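Local coordinates for thermostable monoacylglycerol lipase (Bacillus, PDB 4LHE), which probably hydrolyses monoacylglycerols to glycerol and free fatty acid, as a heat-stable lipase of the alpha/beta hydrolase fold, at residues P187-V192 with E215-R220; P118-V123 with H226-D231. All coordinates share one frame; numbering follows the deposited sequence.

Interaction 1: P187-V192 with E215-R220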
loop_
_atom_site.group_PDB
_atom_site.type_symbol
_atom_site.label_atom_id
_atom_site.label_comp_id
_atom_site.label_asym_id
_atom_site.label_seq_id
_atom_site.Cartn_x
_atom_site.Cartn_y
_atom_site.Cartn_z
ATOM N N PRO A 187 -14.369 3.663 9.161
ATOM C CA PRO A 187 -14.553 4.544 8.000
ATOM C C PRO A 187 -13.549 4.268 6.872
ATOM O O PRO A 187 -12.367 4.022 7.120
ATOM C CB PRO A 187 -14.312 5.941 8.590
ATOM C CG PRO A 187 -14.842 5.818 9.984
ATOM C CD PRO A 187 -14.426 4.416 10.434
ATOM N N ALA A 188 -14.018 4.310 5.634
ATOM C CA ALA A 188 -13.139 4.022 4.503
ATOM C C ALA A 188 -13.190 5.129 3.443
ATOM O O ALA A 188 -14.263 5.607 3.087
ATOM C CB ALA A 188 -13.471 2.650 3.900
ATOM N N LEU A 189 -12.017 5.558 2.982
ATOM C CA LEU A 189 -11.891 6.521 1.898
ATOM C C LEU A 189 -11.077 5.821 0.812
ATOM O O LEU A 189 -9.898 5.505 1.003
ATOM C CB LEU A 189 -11.161 7.787 2.370
ATOM C CG LEU A 189 -10.823 8.842 1.307
ATOM C CD1 LEU A 189 -12.095 9.377 0.695
ATOM C CD2 LEU A 189 -9.974 9.998 1.858
ATOM N N ILE A 190 -11.712 5.576 -0.323
ATOM C CA ILE A 190 -11.153 4.686 -1.337
ATOM C C ILE A 190 -10.781 5.471 -2.585
ATOM O O ILE A 190 -11.668 5.915 -3.321
ATOM C CB ILE A 190 -12.172 3.568 -1.678
ATOM C CG1 ILE A 190 -12.507 2.744 -0.425
ATOM C CG2 ILE A 190 -11.649 2.645 -2.770
ATOM C CD1 ILE A 190 -13.629 1.733 -0.638
ATOM N N PHE A 191 -9.472 5.650 -2.814
ATOM C CA PHE A 191 -8.965 6.268 -4.036
ATOM C C PHE A 191 -8.788 5.277 -5.181
ATOM O O PHE A 191 -8.328 4.153 -4.981
ATOM C CB PHE A 191 -7.610 6.943 -3.779
ATOM C CG PHE A 191 -7.701 8.169 -2.906
ATOM C CD1 PHE A 191 -8.247 9.353 -3.394
ATOM C CD2 PHE A 191 -7.233 8.141 -1.595
ATOM C CE1 PHE A 191 -8.329 10.485 -2.583
ATOM C CE2 PHE A 191 -7.306 9.269 -0.796
ATOM C CZ PHE A 191 -7.853 10.436 -1.278
ATOM N N VAL A 192 -9.126 5.712 -6.393
ATOM C CA VAL A 192 -8.936 4.868 -7.565
ATOM C C VAL A 192 -8.576 5.721 -8.775
ATOM O O VAL A 192 -9.215 6.741 -9.058
ATOM C CB VAL A 192 -10.171 3.987 -7.851
ATOM C CG1 VAL A 192 -11.422 4.849 -8.028
ATOM C CG2 VAL A 192 -9.923 3.113 -9.074
ATOM N N GLU A 215 -19.549 4.116 7.016
ATOM C CA GLU A 215 -19.039 5.336 6.406
ATOM C C GLU A 215 -17.962 4.911 5.421
ATOM O O GLU A 215 -16.893 4.430 5.831
ATOM C CB GLU A 215 -18.450 6.259 7.480
ATOM C CG GLU A 215 -17.926 7.594 6.951
ATOM C CD GLU A 215 -18.201 8.747 7.888
ATOM O OE1 GLU A 215 -18.123 9.912 7.430
ATOM O OE2 GLU A 215 -18.500 8.497 9.078
ATOM N N LYS A 216 -18.254 5.057 4.128
ATOM C CA LYS A 216 -17.347 4.633 3.058
ATOM C C LYS A 216 -17.589 5.469 1.797
ATOM O O LYS A 216 -18.730 5.814 1.491
ATOM C CB LYS A 216 -17.561 3.151 2.756
ATOM C CG LYS A 216 -19.034 2.773 2.575
ATOM C CD LYS A 216 -19.177 1.275 2.377
ATOM C CE LYS A 216 -20.570 0.913 1.875
ATOM N NZ LYS A 216 -20.709 -0.560 1.765
ATOM N N GLU A 217 -16.528 5.793 1.064
ATOM C CA GLU A 217 -16.665 6.596 -0.152
ATOM C C GLU A 217 -15.606 6.241 -1.207
ATOM O O GLU A 217 -14.480 5.857 -0.865
ATOM C CB GLU A 217 -16.564 8.080 0.206
ATOM C CG GLU A 217 -16.653 9.043 -0.963
ATOM C CD GLU A 217 -16.291 10.475 -0.580
ATOM O OE1 GLU A 217 -16.242 11.327 -1.496
ATOM O OE2 GLU A 217 -16.048 10.745 0.625
ATOM N N ILE A 218 -15.958 6.369 -2.485
ATOM C CA ILE A 218 -14.969 6.202 -3.548
ATOM C C ILE A 218 -14.608 7.537 -4.177
ATOM O O ILE A 218 -15.485 8.312 -4.592
ATOM C CB ILE A 218 -15.424 5.216 -4.628
ATOM C CG1 ILE A 218 -15.581 3.822 -4.028
ATOM C CG2 ILE A 218 -14.414 5.177 -5.774
ATOM C CD1 ILE A 218 -15.850 2.724 -5.047
ATOM N N VAL A 219 -13.307 7.818 -4.231
ATOM C CA VAL A 219 -12.826 9.044 -4.852
ATOM C C VAL A 219 -12.010 8.725 -6.103
ATOM O O VAL A 219 -11.002 7.993 -6.050
ATOM C CB VAL A 219 -12.041 9.916 -3.835
ATOM C CG1 VAL A 219 -11.419 11.126 -4.505
ATOM C CG2 VAL A 219 -12.972 10.359 -2.717
ATOM N N ARG A 220 -12.471 9.255 -7.232
ATOM C CA ARG A 220 -11.821 9.033 -8.525
ATOM C C ARG A 220 -10.683 10.026 -8.781
ATOM O O ARG A 220 -10.826 11.234 -8.553
ATOM C CB ARG A 220 -12.846 9.090 -9.666
ATOM C CG ARG A 220 -13.942 8.025 -9.568
ATOM C CD ARG A 220 -14.248 7.428 -10.937
ATOM N NE ARG A 220 -14.356 5.967 -10.881
ATOM C CZ ARG A 220 -13.389 5.108 -11.227
ATOM N NH1 ARG A 220 -12.213 5.549 -11.672
ATOM N NH2 ARG A 220 -13.602 3.794 -11.131
#
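A188 to V192 pair in register with K216 to R220 as two parallel strands. They are the last two strands of the alpha/beta hydrolase sheet, and helix 202-210 connects them in a beta-alpha-beta crossover. Strand 216-221 is the outermost strand at this end.

Five backbone hydrogen bonds join the strands. A188 and I190 each use both N and O, and V192 gives its N to V219 O. The bond from V219 N to I190 O is short at 2.7 Å and nearly straight, with 171° at the hydrogen. CA-H...O contacts lie between these bonds, as from F191 CA to V219 O at 3.3 Å.

L189, F191 and V219 form an apolar patch on the face that helix 234-247 covers; E217 points to this face too. V219 touches both L189 and F191 from the neighbouring strand. Its CG1, anti to the backbone N (chi1 174°), lies 3.7 Å from F191 CE1. Its CG2 turns the other way and meets L189 CD1 at 3.7 Å. The F191 side chain lies alongside V219; it also touches V117 and I119 of the next strand and S241 of the helix. An alanine in place of F191 would probably open a gap beside V219 CG1 and under the helix.

A188, I190, V192, K216, I218 and R220 point to the other face. I190 and I218 both reach helix 202-210, at I207 and F208 respectively. I218 CG2 meets V192 CG1 at 3.8 Å.

Charged groups lie along the outer strand. K216 NZ bonds to F208 O, and E215 OE1 to H248. R220 bends at chi2 and chi3, and its NH1 forms a salt bridge with D194. V192 CG1 sits over the centre of one face of the R220 guanidinium, 3.7 Å above its plane.

Interaction 2: P118-V123 with H226-D231. With SO4 (sulfate ion), chain D.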
loop_
_atom_site.group_PDB
_atom_site.type_symbol
_atom_site.label_atom_id
_atom_site.label_comp_id
_atom_site.label_asym_id
_atom_site.label_seq_id
_atom_site.Cartn_x
_atom_site.Cartn_y
_atom_site.Cartn_z
ATOM N N PRO A 118 -7.148 3.209 1.462
ATOM C CA PRO A 118 -6.468 2.417 0.428
ATOM C C PRO A 118 -6.428 3.174 -0.900
ATOM O O PRO A 118 -7.403 3.836 -1.246
ATOM C CB PRO A 118 -7.353 1.168 0.309
ATOM C CG PRO A 118 -8.720 1.611 0.800
ATOM C CD PRO A 118 -8.463 2.648 1.849
ATOM N N ILE A 119 -5.315 3.102 -1.620
ATOM C CA ILE A 119 -5.186 3.821 -2.890
ATOM C C ILE A 119 -4.831 2.805 -3.960
ATOM O O ILE A 119 -3.782 2.169 -3.865
ATOM C CB ILE A 119 -4.029 4.839 -2.824
ATOM C CG1 ILE A 119 -4.198 5.781 -1.624
ATOM C CG2 ILE A 119 -3.886 5.595 -4.134
ATOM C CD1 ILE A 119 -3.043 6.773 -1.451
ATOM N N ASN A 120 -5.678 2.656 -4.977
ATOM C CA ASN A 120 -5.475 1.623 -5.998
ATOM C C ASN A 120 -5.165 0.234 -5.418
ATOM O O ASN A 120 -4.351 -0.518 -5.970
ATOM C CB ASN A 120 -4.392 2.044 -6.998
ATOM C CG ASN A 120 -4.858 3.142 -7.935
ATOM O OD1 ASN A 120 -6.054 3.279 -8.210
ATOM N ND2 ASN A 120 -3.916 3.934 -8.431
ATOM N N ALA A 121 -5.814 -0.086 -4.301
ATOM C CA ALA A 121 -5.615 -1.350 -3.593
ATOM C C ALA A 121 -5.974 -2.539 -4.473
ATOM O O ALA A 121 -6.953 -2.495 -5.231
ATOM C CB ALA A 121 -6.425 -1.378 -2.310
ATOM N N ALA A 122 -5.164 -3.588 -4.362
ATOM C CA ALA A 122 -5.304 -4.802 -5.164
ATOM C C ALA A 122 -5.985 -5.910 -4.366
ATOM O O ALA A 122 -5.498 -6.302 -3.299
ATOM C CB ALA A 122 -3.930 -5.263 -5.631
ATOM N N VAL A 123 -7.094 -6.426 -4.896
ATOM C CA VAL A 123 -7.911 -7.424 -4.197
ATOM C C VAL A 123 -8.248 -8.635 -5.084
ATOM O O VAL A 123 -8.409 -9.762 -4.595
ATOM C CB VAL A 123 -9.180 -6.753 -3.591
ATOM C CG1 VAL A 123 -10.394 -7.643 -3.708
ATOM C CG2 VAL A 123 -8.929 -6.339 -2.136
ATOM N N HIS A 226 -1.456 4.276 -12.222
ATOM C CA HIS A 226 -1.341 3.440 -11.027
ATOM C C HIS A 226 -0.629 4.019 -9.808
ATOM O O HIS A 226 -1.158 3.964 -8.693
ATOM C CB HIS A 226 -0.675 2.118 -11.372
ATOM C CG HIS A 226 -0.646 1.148 -10.233
ATOM N ND1 HIS A 226 -1.781 0.790 -9.539
ATOM C CD2 HIS A 226 0.373 0.451 -9.674
ATOM C CE1 HIS A 226 -1.467 -0.092 -8.605
ATOM N NE2 HIS A 226 -0.165 -0.314 -8.665
ATOM N N VAL A 227 0.579 4.531 -10.017
ATOM C CA VAL A 227 1.410 5.019 -8.907
ATOM C C VAL A 227 0.962 6.422 -8.511
ATOM O O VAL A 227 1.722 7.382 -8.623
ATOM C CB VAL A 227 2.883 5.061 -9.294
ATOM C CG1 VAL A 227 3.769 5.294 -8.045
ATOM C CG2 VAL A 227 3.268 3.757 -9.962
ATOM N N ALA A 228 -0.283 6.524 -8.051
ATOM C CA ALA A 228 -0.974 7.809 -7.875
ATOM C C ALA A 228 -0.335 8.726 -6.810
ATOM O O ALA A 228 -0.450 9.945 -6.879
ATOM C CB ALA A 228 -2.455 7.542 -7.555
ATOM N N THR A 229 0.348 8.123 -5.835
ATOM C CA THR A 229 0.942 8.861 -4.717
ATOM C C THR A 229 2.114 9.723 -5.174
ATOM O O THR A 229 2.524 10.663 -4.483
ATOM C CB THR A 229 1.430 7.892 -3.631
ATOM O OG1 THR A 229 2.294 6.911 -4.229
ATOM C CG2 THR A 229 0.248 7.176 -2.968
ATOM N N LEU A 230 2.665 9.390 -6.336
ATOM C CA LEU A 230 3.761 10.161 -6.900
ATOM C C LEU A 230 3.304 10.938 -8.136
ATOM O O LEU A 230 4.080 11.718 -8.706
ATOM C CB LEU A 230 4.897 9.233 -7.313
ATOM C CG LEU A 230 5.658 8.434 -6.259
ATOM C CD1 LEU A 230 6.711 7.574 -6.947
ATOM C CD2 LEU A 230 6.305 9.351 -5.285
ATOM N N ASP A 231 2.059 10.715 -8.557
ATOM C CA ASP A 231 1.564 11.255 -9.831
ATOM C C ASP A 231 0.930 12.640 -9.666
ATOM O O ASP A 231 1.000 13.244 -8.585
ATOM C CB ASP A 231 0.562 10.279 -10.461
ATOM C CG ASP A 231 0.738 10.133 -11.961
ATOM O OD1 ASP A 231 1.336 11.036 -12.598
ATOM O OD2 ASP A 231 0.303 9.091 -12.506
HETATM S S SO4 D . 2.542 -2.048 -6.648
HETATM O O1 SO4 D . 3.874 -2.617 -6.836
HETATM O O2 SO4 D . 2.660 -0.618 -6.294
HETATM O O3 SO4 D . 1.793 -2.159 -7.900
HETATM O O4 SO4 D . 1.868 -2.831 -5.609
#
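N120 reaches across to the backbone of H226 and packs beside its ring. N120 follows the end of inner strand 115-119 of the alpha/beta hydrolase sheet. H226 lies in the loop between strand 216-221 and helix 234-247. This is the usual place of the catalytic histidine in this fold, and the geometry is consistent with a Ser-His-Asp triad of S97, H226 and D196.

One hydrogen bond crosses the contact. N120 ND2 donates a hydrogen bond to H226 O at 2.8 Å. The acceptor lies close to the amide plane of N120. The donor meets the carbonyl at a bent C=O...N angle of 121°. The same H226 O accepts a weak bond from A228 N, closing an inverse gamma turn centred on V227. At the other end of the amide, N120 OD1 accepts from S193 N. The buried amide is thus gripped at both ends, which fixes its rotation.

Van der Waals contacts accompany this bond. N120 CB lies 3.9 Å from H226 ND1. The two side chains pass in opposite directions, with amide and ring planes only 19° apart. A228 CB faces I119 CG2 at 4.2 Å. I119 CD1 meets T229 CG2 at 3.6 Å, while T229 OG1 bonds to S35 O.

The imidazole is held at both nitrogens. H226 CG is anti to the backbone N (chi1 -174°), carrying the ring between D196 and the sulfate. ND1 bonds to D196 OD2. The sulfate, probably from the crystallisation liquor, is also held by S97 OG and by the backbone N atoms of F29 and T30. Its O3 accepts a hydrogen bond from H226 NE2 at 2.8 Å.

Interactions 1 and 2 have centres about 12 Å apart and meet within one sheet. Strand 188-193 of interaction 1 is the neighbour of strand 115-119, which carries one side of interaction 2. Their backbones touch directly: F191 O lies 3.0 Å from N120 N, a probable hydrogen bond. Along the chain, 118-123 comes first, then 187-192, 215-220 and 226-231, so interaction 1 is nested inside the loop closed by interaction 2. Interaction 1 builds the outer end of the sheet. Interaction 2 lies nearer the centre of the chain and places the loop of the probable catalytic histidine just beyond the strand ends.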